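Local coordinates for protein histidinol-phosphatase (Listeria monocytogenes serotype 4b str. H7858, PDB 6NLR) that probably hydrolyses histidinol phosphate to histidinol and phosphate in histidine biosynthesis, using a trinuclear metal centre held in a PHP-family fold, at residues R3-T9 / E34-H40; V20-L25 / I78-Y82; M204-R208 / K241-L245. All coordinates share one frame; numbering follows the deposited sequence.

Contact 1: residues R3-T9 / E34-H40; sequences RDGHTHT and EYSIVEH. With CO (cobalt (II) ion), chain F; MN (manganese (II) ion), chain D.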
loop_
_atom_site.group_PDB
_atom_site.type_symbol
_atom_site.label_atom_id
_atom_site.label_comp_id
_atom_site.label_asym_id
_atom_site.label_seq_id
_atom_site.Cartn_x
_atom_site.Cartn_y
_atom_site.Cartn_z
ATOM N N ARG A 3 12.663 11.487 -1.482
ATOM C CA ARG A 3 11.212 11.504 -1.223
ATOM C C ARG A 3 10.775 10.155 -0.650
ATOM O O ARG A 3 11.147 9.105 -1.221
ATOM C CB ARG A 3 10.497 11.813 -2.536
ATOM C CG ARG A 3 8.987 11.767 -2.434
ATOM C CD ARG A 3 8.305 12.222 -3.713
ATOM N NE ARG A 3 6.863 12.094 -3.528
ATOM C CZ ARG A 3 5.971 12.019 -4.508
ATOM N NH1 ARG A 3 6.351 12.091 -5.774
ATOM N NH2 ARG A 3 4.688 11.878 -4.213
ATOM N N ASP A 4 9.963 10.190 0.403
ATOM C CA ASP A 4 9.212 9.011 0.897
ATOM C C ASP A 4 7.735 9.264 0.578
ATOM O O ASP A 4 7.172 10.270 1.060
ATOM C CB ASP A 4 9.523 8.736 2.374
ATOM C CG ASP A 4 8.959 7.414 2.886
ATOM O OD1 ASP A 4 8.111 6.790 2.170
ATOM O OD2 ASP A 4 9.352 7.007 4.022
ATOM N N GLY A 5 7.140 8.392 -0.232
ATOM C CA GLY A 5 5.747 8.537 -0.677
ATOM C C GLY A 5 4.788 7.713 0.151
ATOM O O GLY A 5 3.596 7.691 -0.223
ATOM N N HIS A 6 5.224 7.065 1.242
ATOM C CA HIS A 6 4.346 6.094 1.953
ATOM C C HIS A 6 4.719 5.965 3.441
ATOM O O HIS A 6 5.587 5.129 3.793
ATOM C CB HIS A 6 4.365 4.774 1.176
ATOM C CG HIS A 6 3.293 3.812 1.561
ATOM N ND1 HIS A 6 2.912 2.785 0.722
ATOM C CD2 HIS A 6 2.568 3.676 2.688
ATOM C CE1 HIS A 6 1.982 2.064 1.318
ATOM N NE2 HIS A 6 1.749 2.589 2.526
ATOM N N THR A 7 4.042 6.720 4.309
ATOM C CA THR A 7 4.240 6.637 5.785
ATOM C C THR A 7 2.896 6.678 6.509
ATOM O O THR A 7 1.897 7.206 5.943
ATOM C CB THR A 7 5.151 7.753 6.308
ATOM O OG1 THR A 7 4.428 8.990 6.298
ATOM C CG2 THR A 7 6.417 7.862 5.491
ATOM N N HIS A 8 2.919 6.178 7.733
ATOM C CA HIS A 8 1.764 6.055 8.654
ATOM C C HIS A 8 2.072 6.824 9.942
ATOM O O HIS A 8 3.189 7.372 10.062
ATOM C CB HIS A 8 1.440 4.562 8.843
ATOM C CG HIS A 8 0.982 3.927 7.571
ATOM N ND1 HIS A 8 -0.324 4.039 7.125
ATOM C CD2 HIS A 8 1.649 3.253 6.610
ATOM C CE1 HIS A 8 -0.445 3.405 5.968
ATOM N NE2 HIS A 8 0.764 2.951 5.614
ATOM N N THR A 9 1.118 6.841 10.877
ATOM C CA THR A 9 1.095 7.756 12.039
ATOM C C THR A 9 0.525 7.041 13.259
ATOM O O THR A 9 0.162 5.845 13.146
ATOM C CB THR A 9 0.224 8.981 11.721
ATOM O OG1 THR A 9 -1.155 8.595 11.662
ATOM C CG2 THR A 9 0.603 9.635 10.414
ATOM N N GLU A 34 11.117 15.441 0.975
ATOM C CA GLU A 34 9.681 15.303 0.635
ATOM C C GLU A 34 9.131 14.036 1.283
ATOM O O GLU A 34 9.822 13.002 1.272
ATOM C CB GLU A 34 9.521 15.296 -0.872
ATOM C CG GLU A 34 8.105 15.496 -1.314
ATOM C CD GLU A 34 7.963 15.760 -2.802
ATOM O OE1 GLU A 34 8.977 15.752 -3.476
ATOM O OE2 GLU A 34 6.829 15.951 -3.267
ATOM N N TYR A 35 7.938 14.126 1.861
ATOM C CA TYR A 35 7.420 13.133 2.827
ATOM C C TYR A 35 5.894 13.134 2.759
ATOM O O TYR A 35 5.298 14.200 3.003
ATOM C CB TYR A 35 7.995 13.490 4.194
ATOM C CG TYR A 35 7.702 12.534 5.319
ATOM C CD1 TYR A 35 6.495 12.598 5.995
ATOM C CD2 TYR A 35 8.648 11.629 5.761
ATOM C CE1 TYR A 35 6.228 11.783 7.076
ATOM C CE2 TYR A 35 8.386 10.786 6.827
ATOM C CZ TYR A 35 7.177 10.871 7.497
ATOM O OH TYR A 35 6.903 10.083 8.577
ATOM N N SER A 36 5.292 11.987 2.443
ATOM C CA SER A 36 3.823 11.821 2.353
ATOM C C SER A 36 3.315 11.011 3.549
ATOM O O SER A 36 3.782 9.881 3.801
ATOM C CB SER A 36 3.407 11.217 1.028
ATOM O OG SER A 36 3.627 12.132 -0.036
ATOM N N ILE A 37 2.370 11.610 4.263
ATOM C CA ILE A 37 1.554 10.954 5.300
ATOM C C ILE A 37 0.307 10.440 4.594
ATOM O O ILE A 37 -0.532 11.278 4.189
ATOM C CB ILE A 37 1.220 11.929 6.427
ATOM C CG1 ILE A 37 2.492 12.516 7.044
ATOM C CG2 ILE A 37 0.343 11.229 7.456
ATOM C CD1 ILE A 37 2.239 13.745 7.873
ATOM N N VAL A 38 0.219 9.123 4.438
ATOM C CA VAL A 38 -0.896 8.473 3.724
ATOM C C VAL A 38 -1.477 7.407 4.653
ATOM O O VAL A 38 -1.262 6.193 4.444
ATOM C CB VAL A 38 -0.453 7.959 2.338
ATOM C CG1 VAL A 38 -0.318 9.128 1.371
ATOM C CG2 VAL A 38 0.849 7.177 2.392
ATOM N N GLU A 39 -2.187 7.870 5.668
ATOM C CA GLU A 39 -2.770 6.987 6.695
ATOM C C GLU A 39 -3.871 6.132 6.053
ATOM O O GLU A 39 -4.518 6.587 5.071
ATOM C CB GLU A 39 -3.291 7.815 7.862
ATOM C CG GLU A 39 -3.602 6.959 9.057
ATOM C CD GLU A 39 -2.447 6.028 9.412
ATOM O OE1 GLU A 39 -1.537 6.479 10.111
ATOM O OE2 GLU A 39 -2.481 4.867 8.952
ATOM N N HIS A 40 -4.098 4.931 6.584
ATOM C CA HIS A 40 -5.207 4.061 6.123
ATOM C C HIS A 40 -6.548 4.786 6.213
ATOM O O HIS A 40 -6.900 5.262 7.315
ATOM C CB HIS A 40 -5.262 2.798 6.959
ATOM C CG HIS A 40 -4.037 1.989 6.804
ATOM N ND1 HIS A 40 -3.792 1.272 5.655
ATOM C CD2 HIS A 40 -3.005 1.778 7.644
ATOM C CE1 HIS A 40 -2.644 0.630 5.790
ATOM N NE2 HIS A 40 -2.144 0.932 7.001
HETATM CO CO CO F . 0.897 1.392 4.068
HETATM MN MN MN D . -0.581 -0.104 8.031
HETATM O O HOH W 1 6.241 12.243 -0.704
HETATM O O HOH W 2 4.217 9.559 8.874
HETATM O O HOH W 3 0.783 -0.464 2.880
#
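His8 and His40 stack in offset fashion where strand 34-40 and the loop following strand 3-7 reach the metals, their planes 17° apart, with His8 CE1 over the face of the His40 ring. Each ring spends its NE2 on a metal: His8 NE2 and His6 NE2 both bind the cobalt ion, the latter at 2.1 Å, and His40 NE2 binds a manganese ion. Glu93 and Asp258 join the cobalt site; His14 and His260 complete the protein ligands of this manganese.

This end is also the tightly packed one. Glu39, its chain bent at chi2 (50°), brings its carboxylate to the edge of the His8 ring. OE2 of Glu39 takes His8 ND1 at 2.9 Å, from above the carboxylate plane but close to the plane of the imidazole, and the backbone N of His40 arrives from the same face. OE1 of Glu39 receives Thr9 OG1 at 2.7 Å on its anti lone pair, while Thr9 CG2 presses on Ile37 CG2 at 3.4 Å. Midway along the contact Thr7 OG1 donates to the Ser36 carbonyl, and Thr7 CG2 lies over the face of the Tyr35 ring.

The far end is looser and partly exposed. Arg3 and Glu34 run side by side, but their salt bridge is long, NE to OE2 3.9 Å, with the oxygen over the guanidinium face. Arg3 has its stronger partner in Asp117 and Glu34 in His89; a water accepts from Arg3 NE and donates to Asp4 O and Ser36 OG, whose hydroxyl also bonds to Asp117.

The strands belong to the beta-alpha-beta unit formed with helix 20-29, within the PHP domain. Because His8 ND1 donates to Glu39, NE2 remains to bind cobalt, consistent with a second-shell carboxylate that fixes the rotation of a first-shell ligand.

Contact 2: residues V20-L25 / I78-Y82; sequences VEEMVL and IKKKY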
loop_
_atom_site.group_PDB
_atom_site.type_symbol
_atom_site.label_atom_id
_atom_site.label_comp_id
_atom_site.label_asym_id
_atom_site.label_seq_id
_atom_site.Cartn_x
_atom_site.Cartn_y
_atom_site.Cartn_z
ATOM N N VAL A 20 3.879 10.939 14.837
ATOM C CA VAL A 20 4.301 11.382 13.477
ATOM C C VAL A 20 5.418 12.418 13.610
ATOM O O VAL A 20 6.299 12.444 12.747
ATOM C CB VAL A 20 3.118 11.921 12.656
ATOM C CG1 VAL A 20 2.465 13.119 13.320
ATOM C CG2 VAL A 20 3.523 12.252 11.222
ATOM N N GLU A 21 5.395 13.257 14.634
ATOM C CA GLU A 21 6.410 14.327 14.775
ATOM C C GLU A 21 7.807 13.711 14.888
ATOM O O GLU A 21 8.722 14.257 14.275
ATOM C CB GLU A 21 6.135 15.181 16.012
ATOM C CG GLU A 21 7.067 16.365 16.106
ATOM C CD GLU A 21 6.404 17.609 16.682
ATOM O OE1 GLU A 21 5.223 17.522 17.122
ATOM O OE2 GLU A 21 7.037 18.660 16.647
ATOM N N GLU A 22 7.964 12.637 15.667
ATOM C CA GLU A 22 9.281 11.966 15.877
ATOM C C GLU A 22 9.693 11.303 14.559
ATOM O O GLU A 22 10.879 11.272 14.244
ATOM C CB GLU A 22 9.247 10.978 17.051
ATOM C CG GLU A 22 8.937 11.621 18.402
ATOM C CD GLU A 22 9.708 12.887 18.782
ATOM O OE1 GLU A 22 10.956 12.820 18.875
ATOM O OE2 GLU A 22 9.056 13.956 18.995
HETATM N N MSE A 23 8.713 10.816 13.780
HETATM C CA MSE A 23 9.006 10.209 12.488
HETATM C C MSE A 23 9.522 11.283 11.517
HETATM O O MSE A 23 10.507 11.074 10.809
HETATM C CB MSE A 23 7.771 9.469 11.957
HETATM C CG MSE A 23 7.288 8.380 12.875
HETATM SE SE MSE A 23 5.610 7.595 12.264
HETATM C CE MSE A 23 6.189 6.831 10.562
ATOM N N VAL A 24 8.887 12.462 11.529
ATOM C CA VAL A 24 9.269 13.545 10.638
ATOM C C VAL A 24 10.671 14.036 11.012
ATOM O O VAL A 24 11.482 14.254 10.102
ATOM C CB VAL A 24 8.211 14.663 10.661
ATOM C CG1 VAL A 24 8.756 16.007 10.180
ATOM C CG2 VAL A 24 6.991 14.245 9.852
ATOM N N LEU A 25 10.966 14.182 12.307
ATOM C CA LEU A 25 12.303 14.627 12.776
ATOM C C LEU A 25 13.358 13.619 12.303
ATOM O O LEU A 25 14.463 14.051 11.900
ATOM C CB LEU A 25 12.304 14.791 14.301
ATOM C CG LEU A 25 11.631 16.062 14.835
ATOM C CD1 LEU A 25 11.385 15.969 16.353
ATOM C CD2 LEU A 25 12.480 17.298 14.508
ATOM N N ILE A 78 1.705 19.531 11.586
ATOM C CA ILE A 78 3.086 18.998 11.380
ATOM C C ILE A 78 3.631 19.514 10.044
ATOM O O ILE A 78 4.780 19.913 9.991
ATOM C CB ILE A 78 3.079 17.463 11.466
ATOM C CG1 ILE A 78 2.715 16.998 12.873
ATOM C CG2 ILE A 78 4.406 16.897 11.012
ATOM C CD1 ILE A 78 3.643 17.510 13.933
ATOM N N LYS A 79 2.787 19.562 9.022
ATOM C CA LYS A 79 3.166 20.047 7.671
ATOM C C LYS A 79 3.682 21.487 7.768
ATOM O O LYS A 79 4.761 21.772 7.202
ATOM C CB LYS A 79 1.969 19.965 6.725
ATOM C CG LYS A 79 2.185 20.713 5.412
ATOM C CD LYS A 79 1.102 20.538 4.404
ATOM C CE LYS A 79 1.531 21.142 3.090
ATOM N NZ LYS A 79 0.559 20.813 2.035
ATOM N N LYS A 80 2.951 22.360 8.461
ATOM C CA LYS A 80 3.354 23.781 8.606
ATOM C C LYS A 80 4.579 23.879 9.514
ATOM O O LYS A 80 5.470 24.693 9.224
ATOM C CB LYS A 80 2.202 24.614 9.174
ATOM C CG LYS A 80 1.017 24.749 8.229
ATOM C CD LYS A 80 0.102 25.884 8.575
ATOM C CE LYS A 80 -1.096 25.920 7.657
ATOM N NZ LYS A 80 -2.212 25.141 8.238
ATOM N N LYS A 81 4.618 23.087 10.591
ATOM C CA LYS A 81 5.693 23.228 11.603
ATOM C C LYS A 81 7.043 22.979 10.933
ATOM O O LYS A 81 7.980 23.667 11.296
ATOM C CB LYS A 81 5.491 22.274 12.786
ATOM C CG LYS A 81 6.549 22.381 13.867
ATOM C CD LYS A 81 6.185 21.615 15.101
ATOM C CE LYS A 81 7.118 21.903 16.261
ATOM N NZ LYS A 81 6.670 21.172 17.475
ATOM N N TYR A 82 7.125 22.029 10.004
ATOM C CA TYR A 82 8.418 21.561 9.427
ATOM C C TYR A 82 8.561 21.970 7.959
ATOM O O TYR A 82 9.473 21.480 7.322
ATOM C CB TYR A 82 8.543 20.049 9.617
ATOM C CG TYR A 82 8.734 19.706 11.064
ATOM C CD1 TYR A 82 9.943 19.934 11.693
ATOM C CD2 TYR A 82 7.676 19.231 11.816
ATOM C CE1 TYR A 82 10.112 19.664 13.039
ATOM C CE2 TYR A 82 7.829 18.945 13.160
ATOM C CZ TYR A 82 9.050 19.168 13.770
ATOM O OH TYR A 82 9.172 18.906 15.092
HETATM O O HOH W 4 3.947 20.117 17.929
#
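Glu21 and Tyr82, with Ile78 between them and the sheet, bury the most surface where helix 20-29 meets the C-terminal end of helix 68-81. The carboxylate of Glu21 reaches across to two donors, and both use the same oxygen. Lys81 NZ meets Glu21 OE2 at 2.7 Å on the syn lone pair, making a salt bridge, whereas Tyr82 OH comes to OE2 from the anti side, also at 2.7 Å and 16° out of the carboxylate plane. Ring and carboxylate stand nearly perpendicular, at 84°. The other oxygen, OE1, receives a water that in turn accepts from Lys81 NZ, closing a small ring of bonds on the outer side.

Tyr82, the first residue to leave helical geometry, lays its ring across the neighbouring helix. Val24 CG1 sits over one face in a CH-pi contact, 4.1 Å from the centroid of the Tyr82 ring, and Leu25 CD2 touches CE1 obliquely.

Ile78 fills the inner side. With CG1 anti to the carbonyl carbon (chi1 -66°), its branches divide: CG1 meets Val20 CG1, CG2 meets Val24 CG2 at 3.9 Å, and CD1 lies against Glu21 OE1. Val24 and Ile78 both continue onto Ile88 of strand 87-95, so the two helices are packed against the PHP sheet. Having one oxygen shared by an ammonium and a phenol probably stabilises the ionised carboxylate and ties the helix end to its neighbour.

Contact 3: residues M204-R208 / K241-L245; sequences MEKFR and KIVTL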
loop_
_atom_site.group_PDB
_atom_site.type_symbol
_atom_site.label_atom_id
_atom_site.label_comp_id
_atom_site.label_asym_id
_atom_site.label_seq_id
_atom_site.Cartn_x
_atom_site.Cartn_y
_atom_site.Cartn_z
HETATM N N MSE A 204 3.577 -13.695 -15.087
HETATM C CA MSE A 204 4.378 -12.693 -15.767
HETATM C C MSE A 204 3.536 -11.924 -16.790
HETATM O O MSE A 204 3.687 -10.708 -16.917
HETATM C CB MSE A 204 5.593 -13.320 -16.454
HETATM C CG MSE A 204 6.747 -13.632 -15.525
HETATM SE SE MSE A 204 7.220 -12.101 -14.337
HETATM C CE MSE A 204 7.416 -10.589 -15.574
ATOM N N GLU A 205 2.669 -12.642 -17.508
ATOM C CA GLU A 205 1.793 -12.036 -18.504
ATOM C C GLU A 205 0.811 -11.068 -17.822
ATOM O O GLU A 205 0.592 -9.956 -18.347
ATOM C CB GLU A 205 1.037 -13.121 -19.280
ATOM C CG GLU A 205 0.083 -12.584 -20.339
ATOM C CD GLU A 205 0.680 -11.631 -21.381
ATOM O OE1 GLU A 205 1.906 -11.704 -21.637
ATOM O OE2 GLU A 205 -0.079 -10.812 -21.948
ATOM N N LYS A 206 0.283 -11.459 -16.663
ATOM C CA LYS A 206 -0.630 -10.609 -15.868
ATOM C C LYS A 206 0.109 -9.332 -15.441
ATOM O O LYS A 206 -0.509 -8.246 -15.498
ATOM C CB LYS A 206 -1.196 -11.386 -14.680
ATOM C CG LYS A 206 -2.671 -11.749 -14.804
ATOM C CD LYS A 206 -3.630 -10.629 -14.400
ATOM C CE LYS A 206 -5.061 -11.099 -14.181
ATOM N NZ LYS A 206 -5.117 -12.361 -13.382
ATOM N N PHE A 207 1.368 -9.428 -15.004
ATOM C CA PHE A 207 2.175 -8.232 -14.660
ATOM C C PHE A 207 2.336 -7.338 -15.910
ATOM O O PHE A 207 2.225 -6.115 -15.783
ATOM C CB PHE A 207 3.513 -8.613 -14.041
ATOM C CG PHE A 207 3.490 -8.781 -12.543
ATOM C CD1 PHE A 207 3.189 -7.716 -11.703
ATOM C CD2 PHE A 207 3.846 -9.991 -11.967
ATOM C CE1 PHE A 207 3.230 -7.852 -10.320
ATOM C CE2 PHE A 207 3.882 -10.134 -10.588
ATOM C CZ PHE A 207 3.574 -9.063 -9.763
ATOM N N ARG A 208 2.559 -7.916 -17.084
ATOM C CA ARG A 208 2.785 -7.120 -18.325
ATOM C C ARG A 208 1.505 -6.345 -18.647
ATOM O O ARG A 208 1.613 -5.150 -18.979
ATOM C CB ARG A 208 3.214 -8.003 -19.500
ATOM C CG ARG A 208 4.683 -8.398 -19.419
ATOM C CD ARG A 208 5.280 -8.946 -20.703
ATOM N NE ARG A 208 4.616 -10.197 -21.040
ATOM C CZ ARG A 208 5.014 -11.417 -20.660
ATOM N NH1 ARG A 208 6.098 -11.593 -19.921
ATOM N NH2 ARG A 208 4.305 -12.474 -21.019
ATOM N N LYS A 241 12.654 -7.797 -11.392
ATOM C CA LYS A 241 12.162 -8.147 -12.759
ATOM C C LYS A 241 11.002 -7.208 -13.139
ATOM O O LYS A 241 10.996 -6.683 -14.272
ATOM C CB LYS A 241 11.711 -9.610 -12.844
ATOM C CG LYS A 241 11.599 -10.138 -14.266
ATOM C CD LYS A 241 11.004 -11.532 -14.375
ATOM C CE LYS A 241 11.047 -12.053 -15.797
ATOM N NZ LYS A 241 10.908 -13.528 -15.867
ATOM N N ILE A 242 10.090 -6.936 -12.210
ATOM C CA ILE A 242 8.916 -6.057 -12.468
ATOM C C ILE A 242 9.400 -4.611 -12.572
ATOM O O ILE A 242 8.949 -3.912 -13.500
ATOM C CB ILE A 242 7.840 -6.234 -11.394
ATOM C CG1 ILE A 242 7.395 -7.695 -11.238
ATOM C CG2 ILE A 242 6.681 -5.266 -11.623
ATOM C CD1 ILE A 242 7.088 -8.421 -12.502
ATOM N N VAL A 243 10.324 -4.192 -11.700
ATOM C CA VAL A 243 10.875 -2.816 -11.700
ATOM C C VAL A 243 11.467 -2.521 -13.085
ATOM O O VAL A 243 11.207 -1.438 -13.621
ATOM C CB VAL A 243 11.902 -2.607 -10.569
ATOM C CG1 VAL A 243 12.681 -1.307 -10.760
ATOM C CG2 VAL A 243 11.210 -2.627 -9.202
ATOM N N THR A 244 12.218 -3.460 -13.650
ATOM C CA THR A 244 12.882 -3.323 -14.968
ATOM C C THR A 244 11.829 -3.152 -16.073
ATOM O O THR A 244 11.984 -2.235 -16.864
ATOM C CB THR A 244 13.817 -4.518 -15.215
ATOM O OG1 THR A 244 14.761 -4.453 -14.147
ATOM C CG2 THR A 244 14.531 -4.489 -16.547
ATOM N N LEU A 245 10.812 -4.006 -16.137
ATOM C CA LEU A 245 9.700 -3.856 -17.116
ATOM C C LEU A 245 9.051 -2.476 -16.936
ATOM O O LEU A 245 8.878 -1.776 -17.945
ATOM C CB LEU A 245 8.673 -4.972 -16.953
ATOM C CG LEU A 245 9.178 -6.376 -17.288
ATOM C CD1 LEU A 245 8.163 -7.436 -16.893
ATOM C CD2 LEU A 245 9.570 -6.499 -18.755
#
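Two successive bends, chi2 -49° and chi3 -51°, curl the side chain of Met204 (present as selenomethionine) so that its methyl turns toward helix 240-248, and Ile242, also bent at chi2, pushes CD1 out to meet it. CE of Met204 touches two methyls, Ile242 CD1 at 3.8 Å and Leu245 CD1 at 3.5 Å, about at right angles to each other as seen from CE; the second is a close carbon pair. The Met204 and Ile242 side chains lie alongside each other, pointing opposite ways.

The same Ile242 methyl serves a second partner. It lies over one face of the Phe207 ring as a CH-pi contact, 3.8 Å from the ring centroid and displaced toward the rim at CG and CD2. Phe207 also touches Leu160 of helix 152-168.

The two segments run in broadly the same direction, their axes 11.2 Å apart and crossing at -35°. They are from the helices that follow one another around strand 220-224, whose parallel neighbours are 178-179 and 253-256; this is the repeated strand-helix order expected of the distorted TIM-barrel-like PHP fold. The distance between the axes is spanned by the side chains of Met204, Phe207, Ile242 and Leu245.

Toward the surface, the extended chain of Lys241 covers the selenium, with CD of Lys241 3.8 Å from SE of Met204. On the other helix Arg208 NH2 pairs with Glu205 OE1 at 2.6 Å, one turn back, and with Glu201 as well. That charge is thus held along its own helix, and across the seam Arg208 offers Leu245 only a distant brush of CG against CD1.

Overall arrangement
Contact 1 is the core of the three, a buried strand pair that carries ligands of the metal centre; contacts 2 and 3 are partly buried helix pairs nearer the surface. Contacts 1 and 2 touch and interlock along the chain: helix 20-29 connects the two strands of contact 1, and its Met23 and Val24 pack on Tyr35, while Val20 meets Ile37. Contact 3 stands apart, its centre about 25 Å from that of contact 1 and 36 Å from that of contact 2, on the other side of the molecule from the latter. Chemistry follows place: metal bonds and second-shell hydrogen bonds inside, a salt bridge rimming apolar packing in contact 2, and wholly apolar touching across contact 3.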